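Local coordinates for YaeQ family protein (Pseudomonas syringae pv. tomato, PDB 2OT9), which is of unknown function but belongs to the YaeQ family of the PDDEXK clan, whose best-known members are nucleases, at residues T6-E11 and I29-S34. Sequence-based numbering, arbitrary orientation.
Sequences TTYKFE and IARHPS
Thr6, Thr7 and Tyr8 pair with Arg31, Ala30 and Ile29 in an antiparallel ladder. The axes of strands 6-11 and 29-31 approach to 4.8 Å, and their directions differ by 145°. Tyr8 and Ile29 form a hydrogen-bonded pair: Tyr8 N to Ile29 O and Ile29 N to Tyr8 O are both 2.9 Å and nearly straight. Thr7 and Ala30 follow as a non-hydrogen-bonded pair, with Thr7 CA giving a C-H...O contact to Ile29 O. The Thr6-Arg31 pair is again hydrogen-bonded, but unevenly. Arg31 N donates to Thr6 O at 2.8 Å, but the return bond from Thr6 N to Arg31 O is weak.

Thr6, Tyr8, Ile29 and Arg31 point to one face of the sheet, Thr7 and Ala30 to the other. Arg31 carries CG anti to its backbone N and stays extended as far as NE. Its aliphatic part runs by the Tyr8 ring, with CD 3.3 Å from Tyr8 CE2. Arg31 NH1 then donates to Tyr8 OH at 2.6 Å. The guanidinium meets the hydroxyl oxygen almost within its own plane, while the ring and guanidinium planes are 49° apart. The bond is bent, at 135°. The guanidinium has a second partner: its NE donates to the carbonyl oxygen of Glu35, which probably helps hold it in place. Further along, Ile29 CD1 packs against Phe10 CB at 3.4 Å.

The contact lies at the end of the hairpin of strands 6-16 and 21-31 that is far from its turn. Strand 21-31 is the outermost strand on this side of the mixed sheet. Helix 37-49 packs on Ile29 and Arg31 through Met40, and strand 147-155 flanks strand 6-16 on its other edge, where Trp150 meets the Phe10 ring edge-to-face.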
loop_
_atom_site.group_PDB
_atom_site.type_symbol
_atom_site.label_atom_id
_atom_site.label_comp_id
_atom_site.label_asym_id
_atom_site.label_seq_id
_atom_site.Cartn_x
_atom_site.Cartn_y
_atom_site.Cartn_z
ATOM N N THR A 6 4.780 -11.422 -13.852
ATOM C CA THR A 6 6.111 -11.626 -13.275
ATOM C C THR A 6 6.029 -11.924 -11.771
ATOM O O THR A 6 5.322 -11.240 -11.035
ATOM C CB THR A 6 7.055 -10.410 -13.509
ATOM O OG1 THR A 6 6.662 -9.678 -14.677
ATOM C CG2 THR A 6 8.469 -10.876 -13.691
ATOM N N THR A 7 6.731 -12.971 -11.338
ATOM C CA THR A 7 6.829 -13.308 -9.915
ATOM C C THR A 7 8.031 -12.604 -9.285
ATOM O O THR A 7 9.147 -12.669 -9.813
ATOM C CB THR A 7 6.931 -14.824 -9.698
ATOM O OG1 THR A 7 5.789 -15.455 -10.286
ATOM C CG2 THR A 7 6.975 -15.166 -8.217
ATOM N N TYR A 8 7.780 -11.906 -8.177
ATOM C CA TYR A 8 8.829 -11.248 -7.417
ATOM C C TYR A 8 8.892 -11.832 -6.008
ATOM O O TYR A 8 7.877 -12.251 -5.459
ATOM C CB TYR A 8 8.550 -9.749 -7.306
ATOM C CG TYR A 8 8.743 -8.969 -8.582
ATOM C CD1 TYR A 8 9.846 -8.138 -8.751
ATOM C CD2 TYR A 8 7.825 -9.058 -9.617
ATOM C CE1 TYR A 8 10.028 -7.405 -9.927
ATOM C CE2 TYR A 8 8.004 -8.339 -10.793
ATOM C CZ TYR A 8 9.101 -7.505 -10.931
ATOM O OH TYR A 8 9.266 -6.782 -12.088
ATOM N N LYS A 9 10.085 -11.834 -5.438
ATOM C CA LYS A 9 10.291 -12.210 -4.048
ATOM C C LYS A 9 10.662 -10.957 -3.261
ATOM O O LYS A 9 11.598 -10.242 -3.635
ATOM C CB LYS A 9 11.413 -13.236 -3.950
ATOM C CG LYS A 9 11.165 -14.523 -4.767
ATOM C CD LYS A 9 10.510 -15.603 -3.916
ATOM C CE LYS A 9 9.958 -16.738 -4.767
ATOM N NZ LYS A 9 9.611 -17.905 -3.895
ATOM N N PHE A 10 9.924 -10.703 -2.180
ATOM C CA PHE A 10 10.110 -9.535 -1.338
ATOM C C PHE A 10 10.709 -10.008 -0.015
ATOM O O PHE A 10 10.132 -10.877 0.658
ATOM C CB PHE A 10 8.753 -8.877 -1.114
ATOM C CG PHE A 10 8.777 -7.601 -0.303
ATOM C CD1 PHE A 10 9.766 -6.637 -0.476
ATOM C CD2 PHE A 10 7.723 -7.315 0.555
ATOM C CE1 PHE A 10 9.717 -5.437 0.240
ATOM C CE2 PHE A 10 7.675 -6.120 1.265
ATOM C CZ PHE A 10 8.671 -5.180 1.103
ATOM N N GLU A 11 11.877 -9.464 0.323
ATOM C CA GLU A 11 12.534 -9.719 1.611
ATOM C C GLU A 11 12.547 -8.420 2.419
ATOM O O GLU A 11 13.225 -7.447 2.053
ATOM C CB GLU A 11 13.959 -10.262 1.401
ATOM C CG GLU A 11 14.007 -11.465 0.433
ATOM C CD GLU A 11 15.376 -12.119 0.338
ATOM O OE1 GLU A 11 16.314 -11.632 1.001
ATOM O OE2 GLU A 11 15.509 -13.126 -0.392
ATOM N N ILE A 29 5.151 -12.223 -4.539
ATOM C CA ILE A 29 4.167 -11.322 -5.138
ATOM C C ILE A 29 4.056 -11.554 -6.641
ATOM O O ILE A 29 5.061 -11.644 -7.345
ATOM C CB ILE A 29 4.508 -9.841 -4.889
ATOM C CG1 ILE A 29 4.741 -9.587 -3.404
ATOM C CG2 ILE A 29 3.375 -8.935 -5.388
ATOM C CD1 ILE A 29 6.046 -8.945 -3.161
ATOM N N ALA A 30 2.820 -11.683 -7.106
ATOM C CA ALA A 30 2.527 -11.782 -8.520
ATOM C C ALA A 30 2.274 -10.375 -9.058
ATOM O O ALA A 30 1.446 -9.628 -8.526
ATOM C CB ALA A 30 1.323 -12.664 -8.743
ATOM N N ARG A 31 3.018 -10.017 -10.097
ATOM C CA ARG A 31 2.873 -8.730 -10.733
ATOM C C ARG A 31 2.106 -8.889 -12.046
ATOM O O ARG A 31 2.596 -9.484 -12.986
ATOM C CB ARG A 31 4.243 -8.141 -10.989
ATOM C CG ARG A 31 4.200 -6.728 -11.441
ATOM C CD ARG A 31 5.573 -6.352 -11.930
ATOM N NE ARG A 31 5.486 -5.211 -12.801
ATOM C CZ ARG A 31 6.494 -4.706 -13.489
ATOM N NH1 ARG A 31 7.701 -5.240 -13.403
ATOM N NH2 ARG A 31 6.279 -3.655 -14.268
ATOM N N HIS A 32 0.894 -8.369 -12.099
ATOM C CA HIS A 32 0.104 -8.462 -13.314
ATOM C C HIS A 32 0.783 -7.563 -14.383
ATOM O O HIS A 32 1.415 -6.584 -14.015
ATOM C CB HIS A 32 -1.330 -7.998 -13.006
ATOM C CG HIS A 32 -2.248 -8.032 -14.189
ATOM N ND1 HIS A 32 -2.892 -9.179 -14.602
ATOM C CD2 HIS A 32 -2.610 -7.063 -15.060
ATOM C CE1 HIS A 32 -3.613 -8.913 -15.677
ATOM N NE2 HIS A 32 -3.461 -7.632 -15.973
ATOM N N PRO A 33 0.681 -7.906 -15.686
ATOM C CA PRO A 33 1.284 -7.062 -16.742
ATOM C C PRO A 33 0.845 -5.599 -16.700
ATOM O O PRO A 33 1.621 -4.727 -17.069
ATOM C CB PRO A 33 0.805 -7.715 -18.037
ATOM C CG PRO A 33 0.530 -9.109 -17.671
ATOM C CD PRO A 33 0.040 -9.105 -16.261
ATOM N N SER A 34 -0.367 -5.333 -16.220
ATOM C CA SER A 34 -0.887 -3.966 -16.104
ATOM C C SER A 34 -0.428 -3.219 -14.851
ATOM O O SER A 34 -0.666 -2.018 -14.720
ATOM C CB SER A 34 -2.408 -3.980 -16.127
ATOM O OG SER A 34 -2.859 -4.479 -17.371
#